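Local coordinates for protein putative NAD(P)H nitroreductase MhqN (Bacillus subtilis, PDB 3BEM) that is a putative homodimeric FMN-dependent NAD(P)H nitroreductase that may contribute to the degradation of aromatic compounds, at residues 54-59 with 104-109; 146-151 with 187-192. The protein carries 3 engineered substitutions. All coordinates share one frame; numbering follows the deposited sequence.

Interaction 1: 54-59 with 104-109; sequences FNLQHT and DIYEGL. With FMN (flavin mononucleotide), chain E.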
loop_
_atom_site.group_PDB
_atom_site.type_symbol
_atom_site.label_atom_id
_atom_site.label_comp_id
_atom_site.label_asym_id
_atom_site.label_seq_id
_atom_site.Cartn_x
_atom_site.Cartn_y
_atom_site.Cartn_z
ATOM N N PHE B 54 9.375 -0.863 -11.311
ATOM C CA PHE B 54 10.529 -1.408 -12.031
ATOM C C PHE B 54 11.012 -2.743 -11.482
ATOM O O PHE B 54 12.157 -3.145 -11.725
ATOM C CB PHE B 54 11.703 -0.384 -12.031
ATOM C CG PHE B 54 11.343 0.974 -12.599
ATOM C CD1 PHE B 54 11.429 1.215 -13.952
ATOM C CD2 PHE B 54 10.912 1.991 -11.764
ATOM C CE1 PHE B 54 11.091 2.454 -14.448
ATOM C CE2 PHE B 54 10.558 3.232 -12.259
ATOM C CZ PHE B 54 10.650 3.456 -13.602
ATOM N N ASN B 55 10.156 -3.435 -10.713
ATOM C CA ASN B 55 10.518 -4.672 -10.021
ATOM C C ASN B 55 11.741 -4.510 -9.127
ATOM O O ASN B 55 12.512 -5.435 -8.973
ATOM C CB ASN B 55 10.731 -5.773 -11.023
ATOM C CG ASN B 55 10.812 -7.143 -10.401
ATOM O OD1 ASN B 55 10.119 -7.438 -9.423
ATOM N ND2 ASN B 55 11.696 -8.017 -10.977
ATOM N N LEU B 56 11.952 -3.294 -8.603
ATOM C CA LEU B 56 13.101 -3.029 -7.746
ATOM C C LEU B 56 12.969 -3.603 -6.332
ATOM O O LEU B 56 13.969 -3.703 -5.622
ATOM C CB LEU B 56 13.403 -1.537 -7.693
ATOM C CG LEU B 56 13.966 -0.953 -8.983
ATOM C CD1 LEU B 56 13.989 0.519 -8.812
ATOM C CD2 LEU B 56 15.379 -1.506 -9.251
ATOM N N GLN B 57 11.737 -3.993 -5.923
ATOM C CA GLN B 57 11.574 -4.718 -4.655
ATOM C C GLN B 57 12.241 -3.912 -3.477
ATOM O O GLN B 57 13.132 -4.386 -2.752
ATOM C CB GLN B 57 12.102 -6.115 -4.823
ATOM C CG GLN B 57 11.346 -6.898 -5.860
ATOM C CD GLN B 57 12.099 -8.142 -6.310
ATOM O OE1 GLN B 57 12.177 -9.087 -5.554
ATOM N NE2 GLN B 57 12.698 -8.116 -7.531
ATOM N N HIS B 58 11.728 -2.699 -3.306
ATOM C CA HIS B 58 12.217 -1.676 -2.402
ATOM C C HIS B 58 12.156 -2.055 -0.922
ATOM O O HIS B 58 12.872 -1.471 -0.116
ATOM C CB HIS B 58 11.429 -0.372 -2.564
ATOM C CG HIS B 58 11.317 0.109 -3.972
ATOM N ND1 HIS B 58 10.612 -0.588 -4.936
ATOM C CD2 HIS B 58 11.772 1.231 -4.573
ATOM C CE1 HIS B 58 10.642 0.089 -6.069
ATOM N NE2 HIS B 58 11.355 1.196 -5.885
ATOM N N THR B 59 11.269 -2.975 -0.581
ATOM C CA THR B 59 10.832 -3.212 0.786
ATOM C C THR B 59 11.698 -4.230 1.490
ATOM O O THR B 59 12.041 -5.301 0.929
ATOM C CB THR B 59 9.331 -3.649 0.847
ATOM O OG1 THR B 59 8.537 -2.838 -0.002
ATOM C CG2 THR B 59 8.738 -3.555 2.283
ATOM N N ASP B 104 21.710 -5.869 -10.787
ATOM C CA ASP B 104 21.600 -7.224 -10.260
ATOM C C ASP B 104 20.250 -7.854 -10.495
ATOM O O ASP B 104 20.168 -9.023 -10.865
ATOM C CB ASP B 104 21.894 -7.246 -8.756
ATOM C CG ASP B 104 23.359 -6.937 -8.431
ATOM O OD1 ASP B 104 24.282 -7.450 -9.126
ATOM O OD2 ASP B 104 23.582 -6.162 -7.468
ATOM N N ILE B 105 19.173 -7.098 -10.270
ATOM C CA ILE B 105 17.830 -7.654 -10.439
ATOM C C ILE B 105 17.548 -8.108 -11.878
ATOM O O ILE B 105 16.946 -9.179 -12.081
ATOM C CB ILE B 105 16.772 -6.668 -9.929
ATOM C CG1 ILE B 105 16.943 -6.513 -8.412
ATOM C CG2 ILE B 105 15.334 -7.144 -10.352
ATOM C CD1 ILE B 105 16.007 -5.489 -7.754
ATOM N N TYR B 106 18.040 -7.358 -12.858
ATOM C CA TYR B 106 17.728 -7.585 -14.261
ATOM C C TYR B 106 18.713 -8.571 -14.932
ATOM O O TYR B 106 18.505 -8.990 -16.047
ATOM C CB TYR B 106 17.718 -6.295 -15.072
ATOM C CG TYR B 106 16.768 -5.231 -14.582
ATOM C CD1 TYR B 106 15.676 -5.560 -13.764
ATOM C CD2 TYR B 106 16.923 -3.918 -14.961
ATOM C CE1 TYR B 106 14.815 -4.567 -13.283
ATOM C CE2 TYR B 106 16.101 -2.956 -14.504
ATOM C CZ TYR B 106 15.031 -3.277 -13.667
ATOM O OH TYR B 106 14.191 -2.255 -13.233
ATOM N N GLU B 107 19.746 -8.958 -14.219
ATOM C CA GLU B 107 20.840 -9.738 -14.819
ATOM C C GLU B 107 20.386 -11.095 -15.347
ATOM O O GLU B 107 20.853 -11.543 -16.386
ATOM C CB GLU B 107 21.957 -9.901 -13.816
ATOM C CG GLU B 107 23.265 -10.200 -14.491
ATOM C CD GLU B 107 24.484 -9.933 -13.623
ATOM O OE1 GLU B 107 24.329 -9.653 -12.419
ATOM O OE2 GLU B 107 25.613 -10.014 -14.174
ATOM N N GLY B 108 19.459 -11.762 -14.662
ATOM C CA GLY B 108 18.991 -13.071 -15.156
ATOM C C GLY B 108 18.356 -13.022 -16.546
ATOM O O GLY B 108 18.402 -13.996 -17.295
ATOM N N LEU B 109 17.739 -11.892 -16.879
ATOM C CA LEU B 109 17.211 -11.643 -18.240
ATOM C C LEU B 109 18.331 -11.767 -19.286
ATOM O O LEU B 109 18.107 -12.301 -20.344
ATOM C CB LEU B 109 16.574 -10.273 -18.349
ATOM C CG LEU B 109 15.318 -10.145 -17.455
ATOM C CD1 LEU B 109 14.932 -8.701 -17.420
ATOM C CD2 LEU B 109 14.217 -11.006 -18.000
HETATM N N1 FMN E . 4.376 -0.632 -15.099
HETATM C C2 FMN E . 4.369 0.067 -16.289
HETATM O O2 FMN E . 4.214 -0.550 -17.352
HETATM N N3 FMN E . 4.549 1.443 -16.300
HETATM C C4 FMN E . 4.749 2.158 -15.126
HETATM O O4 FMN E . 4.709 3.404 -15.200
HETATM C C4A FMN E . 4.766 1.426 -13.905
HETATM N N5 FMN E . 4.973 2.073 -12.688
HETATM C C5A FMN E . 4.888 1.348 -11.502
HETATM C C6 FMN E . 5.008 2.004 -10.266
HETATM C C7 FMN E . 4.974 1.310 -9.030
HETATM C C7M FMN E . 4.492 2.051 -7.798
HETATM C C8 FMN E . 4.778 -0.065 -9.063
HETATM C C8M FMN E . 4.112 -0.716 -7.893
HETATM C C9 FMN E . 4.654 -0.731 -10.294
HETATM C C9A FMN E . 4.705 -0.059 -11.528
HETATM N N10 FMN E . 4.561 -0.722 -12.742
HETATM C C10 FMN E . 4.558 0.028 -13.912
HETATM C "C1'" FMN E . 4.547 -2.246 -12.800
HETATM C "C2'" FMN E . 5.866 -2.912 -12.315
HETATM O "O2'" FMN E . 6.863 -2.893 -13.332
HETATM C "C3'" FMN E . 5.557 -4.365 -11.893
HETATM O "O3'" FMN E . 4.723 -4.296 -10.719
HETATM C "C4'" FMN E . 6.796 -5.271 -11.709
HETATM O "O4'" FMN E . 7.575 -5.378 -12.894
HETATM C "C5'" FMN E . 6.461 -6.738 -11.360
HETATM O "O5'" FMN E . 5.467 -7.351 -12.196
HETATM P P FMN E . 4.307 -8.174 -11.444
HETATM O O1P FMN E . 3.351 -8.709 -12.394
HETATM O O2P FMN E . 4.889 -9.338 -10.815
HETATM O O3P FMN E . 3.704 -7.156 -10.573
#
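The Tyr106 ring meets the loop 54-59 at its edge, with Phe54 O in the plane of the ring. Tyr106 OH donates a hydrogen bond to Phe54 O at 2.7 Å. The donor lies in the carbonyl plane, on a lone pair. Tyr106 OH packs against Phe54 CB at 3.3 Å and is hydrogen-bonded to Thr127 OG1. The Phe54 ring leans away from helix 102-111 and meets Phe130, planes about 55° apart. A phenylalanine at Tyr106 removes the hydroxyl and its bonds to Phe54 O and Thr127 OG1, and would probably leave the loop less firmly held to helix 102-111. Ile105 lies against Asn55 and Leu56, with CD1 3.4 Å from Leu56 O and CG2 3.8 Å from Asn55 ND2. Gln57 NE2 reaches back to Asn55 O at 3.0 Å, nearly straight at 168°, from above the carbonyl plane. The second subunit holds two further side-chain ends: Asn55 ND2 is hydrogen-bonded to its Tyr207 O, and Gln57 OE1 to its Lys209 N. Phe54 and Asn55 line the FMN pocket, where Asn55 CB approaches FMN O4' at 3.7 Å. The loop runs between the flavin ribityl chain and helix 102-111, beside helix 117-134, and leads into strand 59-64.

Interaction 2: 146-151 with 187-192; sequences NASLSA and EVVMMI. With FMN (flavin mononucleotide), chain E.
Helix 136-161 packs on the antiparallel sheet of the nitroreductase fold and meets strand 186-195 at a classic beta bulge. Val189 and Met190 both face Val92 of the adjacent strand, and both side chains set out toward the helix. The two short segments run nearly parallel, 17° apart, with axes 8.5 Å from each other. The small side chains of Ala147, Ser148 and Ala151 meet the strand, consistent with this spacing. Ala147 CB sits against Val189, 3.7 Å from CG2. The other Val189 branch, CG1, is anti to the backbone N and lies beside Ser148. Ser148 OG is hydrogen-bonded to Ile144 O, so its polar end is satisfied within the helix. Met190, a selenomethionine, starts in the crowded position between N and the carbonyl carbon (chi1 74°). The chain runs extended through chi2, then bends at chi3 (85°), which brings its methyl against Ser148 and Ala151. Ile192 CD1 reaches the same Ala151 CB at 4.0 Å. Leu149 leaves the helix away from the strand; its CD1 lies 3.4 Å from FMN C8M. Arg145 of the second subunit packs on Ser148 and Met190. Met190 CE ends 3.6 Å from Ser148 OG and 3.8 Å from Ala151 CB.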
loop_
_atom_site.group_PDB
_atom_site.type_symbol
_atom_site.label_atom_id
_atom_site.label_comp_id
_atom_site.label_asym_id
_atom_site.label_seq_id
_atom_site.Cartn_x
_atom_site.Cartn_y
_atom_site.Cartn_z
ATOM N N ASN B 146 6.301 2.124 -2.386
ATOM C CA ASN B 146 6.460 0.712 -2.655
ATOM C C ASN B 146 6.372 -0.109 -1.352
ATOM O O ASN B 146 5.759 -1.202 -1.320
ATOM C CB ASN B 146 7.714 0.443 -3.427
ATOM C CG ASN B 146 7.610 0.905 -4.852
ATOM O OD1 ASN B 146 6.958 0.259 -5.669
ATOM N ND2 ASN B 146 8.186 2.094 -5.138
ATOM N N ALA B 147 6.964 0.392 -0.241
ATOM C CA ALA B 147 6.887 -0.324 1.035
ATOM C C ALA B 147 5.430 -0.378 1.529
ATOM O O ALA B 147 5.007 -1.318 2.186
ATOM C CB ALA B 147 7.780 0.273 2.134
ATOM N N SER B 148 4.634 0.639 1.225
ATOM C CA SER B 148 3.247 0.665 1.696
ATOM C C SER B 148 2.351 -0.305 0.921
ATOM O O SER B 148 1.481 -0.941 1.500
ATOM C CB SER B 148 2.703 2.131 1.675
ATOM O OG SER B 148 3.402 2.973 2.588
ATOM N N LEU B 149 2.552 -0.411 -0.395
ATOM C CA LEU B 149 1.922 -1.469 -1.189
ATOM C C LEU B 149 2.247 -2.841 -0.534
ATOM O O LEU B 149 1.374 -3.686 -0.385
ATOM C CB LEU B 149 2.450 -1.457 -2.599
ATOM C CG LEU B 149 2.009 -0.290 -3.499
ATOM C CD1 LEU B 149 2.876 -0.336 -4.767
ATOM C CD2 LEU B 149 0.521 -0.332 -3.893
ATOM N N SER B 150 3.525 -3.059 -0.232
ATOM C CA SER B 150 3.993 -4.315 0.345
ATOM C C SER B 150 3.306 -4.554 1.691
ATOM O O SER B 150 2.834 -5.660 1.979
ATOM C CB SER B 150 5.522 -4.234 0.527
ATOM O OG SER B 150 6.027 -5.466 0.963
ATOM N N ALA B 151 3.226 -3.502 2.504
ATOM C CA ALA B 151 2.641 -3.616 3.839
ATOM C C ALA B 151 1.182 -4.038 3.771
ATOM O O ALA B 151 0.702 -4.790 4.613
ATOM C CB ALA B 151 2.804 -2.290 4.565
ATOM N N GLU B 187 14.250 4.129 4.754
ATOM C CA GLU B 187 13.176 4.812 5.420
ATOM C C GLU B 187 12.372 3.839 6.273
ATOM O O GLU B 187 12.046 2.758 5.785
ATOM C CB GLU B 187 12.317 5.472 4.357
ATOM C CG GLU B 187 11.157 6.259 4.848
ATOM C CD GLU B 187 11.506 7.624 5.359
ATOM O OE1 GLU B 187 12.614 8.152 5.041
ATOM O OE2 GLU B 187 10.653 8.140 6.145
ATOM N N VAL B 188 12.070 4.195 7.530
ATOM C CA VAL B 188 11.175 3.400 8.347
ATOM C C VAL B 188 9.732 3.829 7.997
ATOM O O VAL B 188 9.230 4.858 8.459
ATOM C CB VAL B 188 11.432 3.500 9.855
ATOM C CG1 VAL B 188 10.550 2.496 10.598
ATOM C CG2 VAL B 188 12.889 3.240 10.206
ATOM N N VAL B 189 9.119 3.087 7.089
ATOM C CA VAL B 189 7.859 3.488 6.464
ATOM C C VAL B 189 6.647 3.247 7.383
ATOM O O VAL B 189 5.762 4.066 7.447
ATOM C CB VAL B 189 7.695 2.812 5.113
ATOM C CG1 VAL B 189 6.260 3.062 4.479
ATOM C CG2 VAL B 189 8.912 3.186 4.159
HETATM N N MSE B 190 6.660 2.147 8.106
HETATM C CA MSE B 190 5.626 1.849 9.086
HETATM C C MSE B 190 6.068 0.751 9.999
HETATM O O MSE B 190 7.061 0.092 9.746
HETATM C CB MSE B 190 4.260 1.520 8.438
HETATM C CG MSE B 190 3.983 0.306 7.791
HETATM SE SE MSE B 190 2.010 0.425 7.216
HETATM C CE MSE B 190 2.554 1.327 5.630
HETATM N N MSE B 191 5.325 0.634 11.079
HETATM C CA MSE B 191 5.453 -0.456 12.020
HETATM C C MSE B 191 4.157 -1.280 11.914
HETATM O O MSE B 191 3.084 -0.737 11.711
HETATM C CB MSE B 191 5.666 0.134 13.411
HETATM C CG MSE B 191 5.774 -0.843 14.512
HETATM SE SE MSE B 191 6.009 0.188 16.217
HETATM C CE MSE B 191 7.685 0.951 15.703
ATOM N N ILE B 192 4.256 -2.597 12.021
ATOM C CA ILE B 192 3.079 -3.451 12.065
ATOM C C ILE B 192 3.234 -4.403 13.208
ATOM O O ILE B 192 4.204 -5.178 13.225
ATOM C CB ILE B 192 2.887 -4.264 10.771
ATOM C CG1 ILE B 192 2.816 -3.306 9.546
ATOM C CG2 ILE B 192 1.617 -5.125 10.860
ATOM C CD1 ILE B 192 2.846 -4.035 8.183
HETATM N N1 FMN E . 4.376 -0.632 -15.099
HETATM C C2 FMN E . 4.369 0.067 -16.289
HETATM O O2 FMN E . 4.214 -0.550 -17.352
HETATM N N3 FMN E . 4.549 1.443 -16.300
HETATM C C4 FMN E . 4.749 2.158 -15.126
HETATM O O4 FMN E . 4.709 3.404 -15.200
HETATM C C4A FMN E . 4.766 1.426 -13.905
HETATM N N5 FMN E . 4.973 2.073 -12.688
HETATM C C5A FMN E . 4.888 1.348 -11.502
HETATM C C6 FMN E . 5.008 2.004 -10.266
HETATM C C7 FMN E . 4.974 1.310 -9.030
HETATM C C7M FMN E . 4.492 2.051 -7.798
HETATM C C8 FMN E . 4.778 -0.065 -9.063
HETATM C C8M FMN E . 4.112 -0.716 -7.893
HETATM C C9 FMN E . 4.654 -0.731 -10.294
HETATM C C9A FMN E . 4.705 -0.059 -11.528
HETATM N N10 FMN E . 4.561 -0.722 -12.742
HETATM C C10 FMN E . 4.558 0.028 -13.912
HETATM C "C1'" FMN E . 4.547 -2.246 -12.800
HETATM C "C2'" FMN E . 5.866 -2.912 -12.315
HETATM O "O2'" FMN E . 6.863 -2.893 -13.332
HETATM C "C3'" FMN E . 5.557 -4.365 -11.893
HETATM O "O3'" FMN E . 4.723 -4.296 -10.719
HETATM C "C4'" FMN E . 6.796 -5.271 -11.709
HETATM O "O4'" FMN E . 7.575 -5.378 -12.894
HETATM C "C5'" FMN E . 6.461 -6.738 -11.360
HETATM O "O5'" FMN E . 5.467 -7.351 -12.196
HETATM P P FMN E . 4.307 -8.174 -11.444
HETATM O O1P FMN E . 3.351 -8.709 -12.394
HETATM O O2P FMN E . 4.889 -9.338 -10.815
HETATM O O3P FMN E . 3.704 -7.156 -10.573
#

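Overall arrangement
From the N terminus, the chain passes helix 37-47 and enters the loop 54-59, which leads into strand 59-64. Interaction 1 closes when the chain, after strand 88-95, returns to this loop as helix 102-111. Helix 117-134 then leads to helix 136-161, where interaction 2 opens. It closes on strand 186-195, after strand 164-168 and helix 173-180. The two closures follow in series and neither nest nor cross. They still touch at the start of strand 59-64, where Thr59 OG1 packs 3.2 Å from Ala147 CA. Interaction 1 ties a peripheral helix to an FMN-lining loop; interaction 2 joins helix 136-161 to the central sheet. Both border the same FMN and the second subunit.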